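PDB 6V8M: Ara h 8 allergen isoform from Arachis hypogaea, which belongs to the PR-10 (Bet v 1) family of plant defence proteins and allergens, binds 8-anilino-1-naphthalene sulfonate, and may bind abscisic acid as some relatives do. Local coordinates for residues S12-P15 against P16-F20; P126-D129 against E130-Q133. All coordinates share one frame; numbering follows the deposited sequence.

Contact 1 of 2, residues S12-P15 against P16-F20; sequences SPVP and PAKLF
Ser12 OG is gripped twice while the CB of the same residue rests 3.7 Å from Leu19 CD2: the amide Val14 N donates to Ser12 OG at 3.0 Å (N-H···O angle 160°), an ST turn, and Glu147 of the long C-terminal helix is hydrogen-bonded to the same hydroxyl. Serine suits the end of the strand because its short side chain can serve both partners. Here the first strand of the Bet v 1 fold, 3-12, passes into the first of its two short helices. Val14 presents a methyl to that helix because CG1 is anti to the backbone N (chi1 -177°); Leu19 CB lies 3.8 Å from Val14 CG1, the two side chains crossing at about a right angle. The branched side chain of Val14 lies between Leu19 and the long helix, where it touches Val150 and Leu151. Pro15 stands at the N-cap of helix 16-25, and its carbonyl closes the first turn, with 3.0 Å between Pro15 O and Leu19 N and an N-H···O angle of 161°. Proline suits the next place, since Pro16 N, in the first turn, has no hydrogen and needs no acceptor.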
# COMPACT_ATOMS: atom_id res chain seq x y z
N SER A 12 8.07 -11.15 8.46
CA SER A 12 9.11 -11.07 7.42
C SER A 12 10.44 -11.41 8.08
O SER A 12 10.65 -11.07 9.25
CB SER A 12 9.16 -9.68 6.79
OG SER A 12 10.30 -9.57 5.95
N PRO A 13 11.38 -12.05 7.37
CA PRO A 13 12.73 -12.22 7.89
C PRO A 13 13.56 -10.94 7.82
O PRO A 13 14.62 -10.92 8.41
CB PRO A 13 13.30 -13.33 7.00
CG PRO A 13 12.60 -13.09 5.70
CD PRO A 13 11.18 -12.75 6.09
N VAL A 14 13.07 -9.90 7.13
CA VAL A 14 13.79 -8.61 7.06
C VAL A 14 13.48 -7.81 8.33
O VAL A 14 12.31 -7.64 8.67
CB VAL A 14 13.40 -7.81 5.81
CG1 VAL A 14 14.22 -6.54 5.73
CG2 VAL A 14 13.51 -8.65 4.54
N PRO A 15 14.52 -7.31 9.04
CA PRO A 15 14.33 -6.48 10.24
C PRO A 15 13.67 -5.15 9.88
O PRO A 15 13.72 -4.70 8.74
CB PRO A 15 15.75 -6.27 10.79
CG PRO A 15 16.64 -6.46 9.59
CD PRO A 15 15.95 -7.50 8.75
N PRO A 16 12.94 -4.52 10.82
CA PRO A 16 12.01 -3.46 10.47
C PRO A 16 12.64 -2.17 9.94
O PRO A 16 12.03 -1.62 9.03
CB PRO A 16 11.22 -3.23 11.78
CG PRO A 16 12.15 -3.72 12.87
CD PRO A 16 12.83 -4.91 12.24
N ALA A 17 13.79 -1.72 10.42
CA ALA A 17 14.36 -0.44 9.92
C ALA A 17 14.63 -0.62 8.41
O ALA A 17 14.26 0.24 7.59
CB ALA A 17 15.60 -0.05 10.66
N LYS A 18 15.23 -1.76 8.05
CA LYS A 18 15.56 -2.08 6.64
C LYS A 18 14.28 -2.24 5.82
O LYS A 18 14.20 -1.69 4.69
CB LYS A 18 16.42 -3.34 6.64
CG LYS A 18 17.06 -3.72 5.33
CD LYS A 18 18.26 -4.64 5.53
CE LYS A 18 19.19 -4.70 4.33
NZ LYS A 18 20.62 -4.69 4.74
N LEU A 19 13.30 -2.98 6.35
CA LEU A 19 12.03 -3.25 5.63
C LEU A 19 11.23 -1.95 5.47
O LEU A 19 10.71 -1.71 4.38
CB LEU A 19 11.24 -4.31 6.39
CG LEU A 19 10.00 -4.85 5.67
CD1 LEU A 19 10.36 -5.36 4.27
CD2 LEU A 19 9.36 -5.95 6.53
N PHE A 20 11.20 -1.08 6.48
CA PHE A 20 10.49 0.22 6.42
C PHE A 20 11.14 1.14 5.39
O PHE A 20 10.44 1.84 4.61
CB PHE A 20 10.44 0.87 7.79
CG PHE A 20 9.56 2.09 7.85
CD1 PHE A 20 8.18 1.95 7.95
CD2 PHE A 20 10.10 3.35 7.71
CE1 PHE A 20 7.37 3.07 7.98
CE2 PHE A 20 9.27 4.47 7.74
CZ PHE A 20 7.92 4.32 7.89

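Contact 2 of 2, residues P126-D129 against E130-Q133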
# COMPACT_ATOMS: atom_id res chain seq x y z
N PRO A 126 -22.74 -6.02 0.70
CA PRO A 126 -21.47 -6.51 1.22
C PRO A 126 -20.36 -6.17 0.21
O PRO A 126 -20.64 -6.05 -0.96
CB PRO A 126 -21.70 -8.02 1.41
CG PRO A 126 -23.21 -8.16 1.48
CD PRO A 126 -23.75 -7.09 0.56
N LEU A 127 -19.15 -5.99 0.69
CA LEU A 127 -17.96 -5.83 -0.18
C LEU A 127 -17.82 -7.10 -1.01
O LEU A 127 -17.80 -8.20 -0.47
CB LEU A 127 -16.75 -5.60 0.73
CG LEU A 127 -15.39 -5.60 0.07
CD1 LEU A 127 -15.20 -4.37 -0.77
CD2 LEU A 127 -14.31 -5.71 1.14
N PRO A 128 -17.78 -7.04 -2.36
CA PRO A 128 -17.63 -8.25 -3.17
C PRO A 128 -16.30 -8.95 -2.89
O PRO A 128 -15.29 -8.28 -2.75
CB PRO A 128 -17.70 -7.75 -4.61
CG PRO A 128 -18.32 -6.38 -4.51
CD PRO A 128 -17.86 -5.83 -3.18
N ASP A 129 -16.32 -10.29 -2.81
CA ASP A 129 -15.12 -11.09 -2.49
C ASP A 129 -14.01 -10.77 -3.51
O ASP A 129 -12.85 -10.74 -3.10
CB ASP A 129 -15.44 -12.59 -2.44
CG ASP A 129 -16.36 -13.01 -1.29
OD1 ASP A 129 -16.61 -12.19 -0.37
OD2 ASP A 129 -16.84 -14.15 -1.35
N GLU A 130 -14.38 -10.52 -4.77
CA GLU A 130 -13.40 -10.32 -5.88
C GLU A 130 -12.63 -9.01 -5.63
O GLU A 130 -11.43 -8.93 -5.96
CB GLU A 130 -14.12 -10.29 -7.23
CG GLU A 130 -13.18 -10.23 -8.42
CD GLU A 130 -13.72 -10.73 -9.76
OE1 GLU A 130 -14.81 -11.38 -9.79
OE2 GLU A 130 -13.03 -10.48 -10.78
N VAL A 131 -13.31 -8.01 -5.08
CA VAL A 131 -12.70 -6.67 -4.82
C VAL A 131 -11.74 -6.80 -3.63
O VAL A 131 -10.61 -6.31 -3.73
CB VAL A 131 -13.78 -5.60 -4.58
CG1 VAL A 131 -13.15 -4.30 -4.08
CG2 VAL A 131 -14.62 -5.37 -5.83
N HIS A 132 -12.17 -7.48 -2.57
CA HIS A 132 -11.34 -7.75 -1.38
C HIS A 132 -10.08 -8.51 -1.85
O HIS A 132 -8.98 -8.11 -1.48
CB HIS A 132 -12.12 -8.52 -0.31
CG HIS A 132 -11.23 -9.02 0.78
ND1 HIS A 132 -10.71 -10.31 0.79
CD2 HIS A 132 -10.78 -8.42 1.89
CE1 HIS A 132 -9.95 -10.46 1.85
NE2 HIS A 132 -10.00 -9.33 2.56
N GLN A 133 -10.26 -9.55 -2.65
CA GLN A 133 -9.15 -10.43 -3.11
C GLN A 133 -8.18 -9.60 -3.93
O GLN A 133 -6.97 -9.78 -3.76
CB GLN A 133 -9.65 -11.64 -3.91
CG GLN A 133 -8.54 -12.39 -4.66
CD GLN A 133 -8.99 -13.69 -5.30
OE1 GLN A 133 -9.78 -14.45 -4.74
NE2 GLN A 133 -8.47 -13.98 -6.48
O HOH W 1 -11.88 -12.29 -0.96
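Leu127 meets the opening turn of helix 129-152 with both of its methyls: Leu127 CD1 lies 3.9 Å from Val131 CG1, and Leu127 CD2 lies 3.8 Å from His132 CB. With CG anti to the backbone N (chi1 171°), the forked end is carried forward to these two residues, crossing the histidine side chain at about a right angle. A leucine suits this place because its side chain also reaches Phe6 and Phe119, tying the loop to the strands of the sheet. Pro128 follows at the N-cap. Its ring lies alongside Val131, pointing the same way, with Pro128 CG 4.1 Å from Val131 CG2. Pro128 O takes two amides: a nearly straight bond from His132 N at 3.2 Å (171°) and a weak, bent one from Val131 N. Asp129 opens the helix itself, an acidic residue at the end where the dipole would favour negative charge, as it would for Glu130 next to it. The carbonyl of Asp129 takes the amide of Gln133, 2.9 Å from Asp129 O to Gln133 N, and also a bond donated by a water 2.8 Å from Asp129 O. That water is hydrogen-bonded in turn to His132 ND1, so it bridges the backbone of the first turn to the imidazole. Held by the water on ND1 and by Phe6 against its ring, the imidazole is probably restricted in its rotation. With Asp129 OD1 6.3 Å from His132 ND1, no salt bridge forms, and any electrostatic pull would be weak and would depend on the charge of the histidine.

How the contacts relate
Contacts 1 and 2 each mark the entry into a helix, and each has a proline at the N-cap. They lie on opposite sides of the chain's centre, with their own centres 30 Å apart and nearest atoms about 19 Å apart, so they do not touch. The long helix 129-152 connects them: contact 2 forms its first turn, whereas residues 12-15 pack against its later part, at Glu147, Val150 and Leu151. Strand 3-12 likewise spans both, since Phe6 adjoins contact 2 and Ser12 belongs to contact 1. A bound molecule of 8-anilino-1-naphthalene sulfonate comes within about 4 Å of the His132 side chain, while the Leu19 side chain is about 8 Å from one.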